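Local coordinates for glutamate racemase (Bacillus anthracis, PDB 2DWU), which belongs to the Asp/Glu/hydantoin racemase family of two-domain alpha/beta enzymes and binds D-glutamic acid in a pocket, at residues E25-L30 against E213-L219. Sequence-based numbering, arbitrary orientation.
Sequences EIIRQL and EETAIEL
A216 sits where the two helices come closest: its CB lies 3.5 Å from the backbone O of E25 and also packs against CG1 of I26 and the amide of Q29. The axes of 25-29 and 213-219 approach to 8.6 Å, consistent with so small a side chain, and cross at -51°. Beside it, CD2 of L219 lies 3.8 Å from CD1 of L30 and also meets CD1 of I26, closing the tight apolar side.

A buried polar seam closes against A216 and I217. Q29, its chain extended beyond CG (chi2 -174°), reaches across so that NE2 donates to a lone pair of E213 O at 3.1 Å, and the same nitrogen gives a 2.9 Å bond to E25 OE1. R28 holds that carboxylate side-on, NE to OE2 and NH2 to OE1, so OE1 takes two donors.

The outer end is looser: the partly exposed R28 guanidinium and E213 carboxylate come near each other without a salt bridge. NH2 of R28 also hydrogen-bonds to K109 O of the second subunit.

The contact joins helix 20-29, following strand 9-14 of the six-stranded parallel sheet, to helix 211-226, following strand 207-210 of the four-stranded one; I26 and L219 touch V74 of strand 70-75, and T215 meets P102 of helix 100-110.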
loop_
_atom_site.group_PDB
_atom_site.type_symbol
_atom_site.label_atom_id
_atom_site.label_comp_id
_atom_site.label_asym_id
_atom_site.label_seq_id
_atom_site.Cartn_x
_atom_site.Cartn_y
_atom_site.Cartn_z
ATOM N N GLU B 25 0.565 7.032 12.450
ATOM C CA GLU B 25 0.365 6.871 11.019
ATOM C C GLU B 25 -1.114 6.716 10.653
ATOM O O GLU B 25 -1.540 7.185 9.606
ATOM C CB GLU B 25 1.199 5.691 10.520
ATOM C CG GLU B 25 2.666 6.127 10.355
ATOM C CD GLU B 25 2.782 7.216 9.304
ATOM O OE1 GLU B 25 2.433 6.938 8.145
ATOM O OE2 GLU B 25 3.177 8.369 9.622
ATOM N N ILE B 26 -1.903 6.062 11.502
ATOM C CA ILE B 26 -3.344 5.948 11.232
ATOM C C ILE B 26 -3.961 7.351 11.320
ATOM O O ILE B 26 -4.769 7.739 10.468
ATOM C CB ILE B 26 -4.014 4.992 12.234
ATOM C CG1 ILE B 26 -3.495 3.563 11.983
ATOM C CG2 ILE B 26 -5.537 5.040 12.081
ATOM C CD1 ILE B 26 -3.933 2.556 13.055
ATOM N N ILE B 27 -3.561 8.117 12.333
ATOM C CA ILE B 27 -4.079 9.486 12.493
ATOM C C ILE B 27 -3.724 10.358 11.273
ATOM O O ILE B 27 -4.545 11.176 10.799
ATOM C CB ILE B 27 -3.528 10.101 13.808
ATOM C CG1 ILE B 27 -4.230 9.409 14.982
ATOM C CG2 ILE B 27 -3.707 11.653 13.820
ATOM C CD1 ILE B 27 -3.609 9.711 16.331
ATOM N N ARG B 28 -2.519 10.175 10.732
ATOM C CA ARG B 28 -2.086 10.944 9.575
ATOM C C ARG B 28 -2.750 10.540 8.258
ATOM O O ARG B 28 -3.202 11.391 7.491
ATOM C CB ARG B 28 -0.565 10.842 9.425
ATOM C CG ARG B 28 0.023 11.757 8.347
ATOM C CD ARG B 28 1.549 11.629 8.299
ATOM N NE ARG B 28 2.002 10.341 7.779
ATOM C CZ ARG B 28 1.993 10.031 6.483
ATOM N NH1 ARG B 28 1.562 10.917 5.594
ATOM N NH2 ARG B 28 2.410 8.839 6.087
ATOM N N GLN B 29 -2.793 9.239 7.971
ATOM C CA GLN B 29 -3.335 8.768 6.701
ATOM C C GLN B 29 -4.855 8.536 6.670
ATOM O O GLN B 29 -5.452 8.471 5.606
ATOM C CB GLN B 29 -2.613 7.471 6.308
ATOM C CG GLN B 29 -1.116 7.629 6.125
ATOM C CD GLN B 29 -0.499 6.352 5.587
ATOM O OE1 GLN B 29 -1.000 5.789 4.616
ATOM N NE2 GLN B 29 0.576 5.879 6.226
ATOM N N LEU B 30 -5.478 8.423 7.838
ATOM C CA LEU B 30 -6.935 8.234 7.942
ATOM C C LEU B 30 -7.408 9.254 8.981
ATOM O O LEU B 30 -7.906 8.895 10.061
ATOM C CB LEU B 30 -7.239 6.814 8.399
ATOM C CG LEU B 30 -7.092 5.764 7.279
ATOM C CD1 LEU B 30 -7.005 4.384 7.888
ATOM C CD2 LEU B 30 -8.271 5.854 6.321
ATOM N N GLU B 213 3.853 2.949 8.783
ATOM C CA GLU B 213 3.397 3.561 7.541
ATOM C C GLU B 213 2.629 2.583 6.663
ATOM O O GLU B 213 1.585 2.918 6.100
ATOM C CB GLU B 213 4.592 4.110 6.745
ATOM C CG GLU B 213 5.302 5.235 7.446
ATOM C CD GLU B 213 6.074 6.114 6.491
ATOM O OE1 GLU B 213 5.564 6.379 5.380
ATOM O OE2 GLU B 213 7.176 6.561 6.862
ATOM N N GLU B 214 3.122 1.358 6.565
ATOM C CA GLU B 214 2.456 0.398 5.709
ATOM C C GLU B 214 1.167 -0.149 6.290
ATOM O O GLU B 214 0.247 -0.506 5.555
ATOM C CB GLU B 214 3.420 -0.749 5.388
ATOM C CG GLU B 214 4.773 -0.235 4.915
ATOM C CD GLU B 214 4.700 0.677 3.705
ATOM O OE1 GLU B 214 3.695 0.612 2.979
ATOM O OE2 GLU B 214 5.661 1.448 3.465
ATOM N N THR B 215 1.077 -0.200 7.618
ATOM C CA THR B 215 -0.133 -0.742 8.228
ATOM C C THR B 215 -1.270 0.247 8.092
ATOM O O THR B 215 -2.424 -0.160 7.896
ATOM C CB THR B 215 0.094 -1.099 9.698
ATOM O OG1 THR B 215 1.096 -2.122 9.755
ATOM C CG2 THR B 215 -1.187 -1.686 10.342
ATOM N N ALA B 216 -0.962 1.531 8.162
ATOM C CA ALA B 216 -2.037 2.495 8.006
ATOM C C ALA B 216 -2.618 2.464 6.589
ATOM O O ALA B 216 -3.841 2.535 6.405
ATOM C CB ALA B 216 -1.543 3.937 8.367
ATOM N N ILE B 217 -1.769 2.317 5.569
ATOM C CA ILE B 217 -2.318 2.281 4.230
ATOM C C ILE B 217 -3.063 0.953 4.008
ATOM O O ILE B 217 -4.063 0.920 3.309
ATOM C CB ILE B 217 -1.238 2.580 3.149
ATOM C CG1 ILE B 217 -1.927 2.762 1.798
ATOM C CG2 ILE B 217 -0.147 1.505 3.131
ATOM C CD1 ILE B 217 -1.040 3.439 0.768
ATOM N N GLU B 218 -2.615 -0.135 4.646
ATOM C CA GLU B 218 -3.319 -1.406 4.521
ATOM C C GLU B 218 -4.717 -1.279 5.140
ATOM O O GLU B 218 -5.711 -1.719 4.572
ATOM C CB GLU B 218 -2.536 -2.528 5.221
ATOM C CG GLU B 218 -3.196 -3.897 5.066
ATOM C CD GLU B 218 -2.345 -4.952 4.336
ATOM O OE1 GLU B 218 -1.397 -4.635 3.574
ATOM O OE2 GLU B 218 -2.673 -6.141 4.529
ATOM N N LEU B 219 -4.791 -0.669 6.319
ATOM C CA LEU B 219 -6.086 -0.442 6.967
ATOM C C LEU B 219 -6.980 0.427 6.058
ATOM O O LEU B 219 -8.167 0.122 5.862
ATOM C CB LEU B 219 -5.872 0.274 8.315
ATOM C CG LEU B 219 -7.147 0.679 9.062
ATOM C CD1 LEU B 219 -7.964 -0.562 9.439
ATOM C CD2 LEU B 219 -6.763 1.482 10.291
#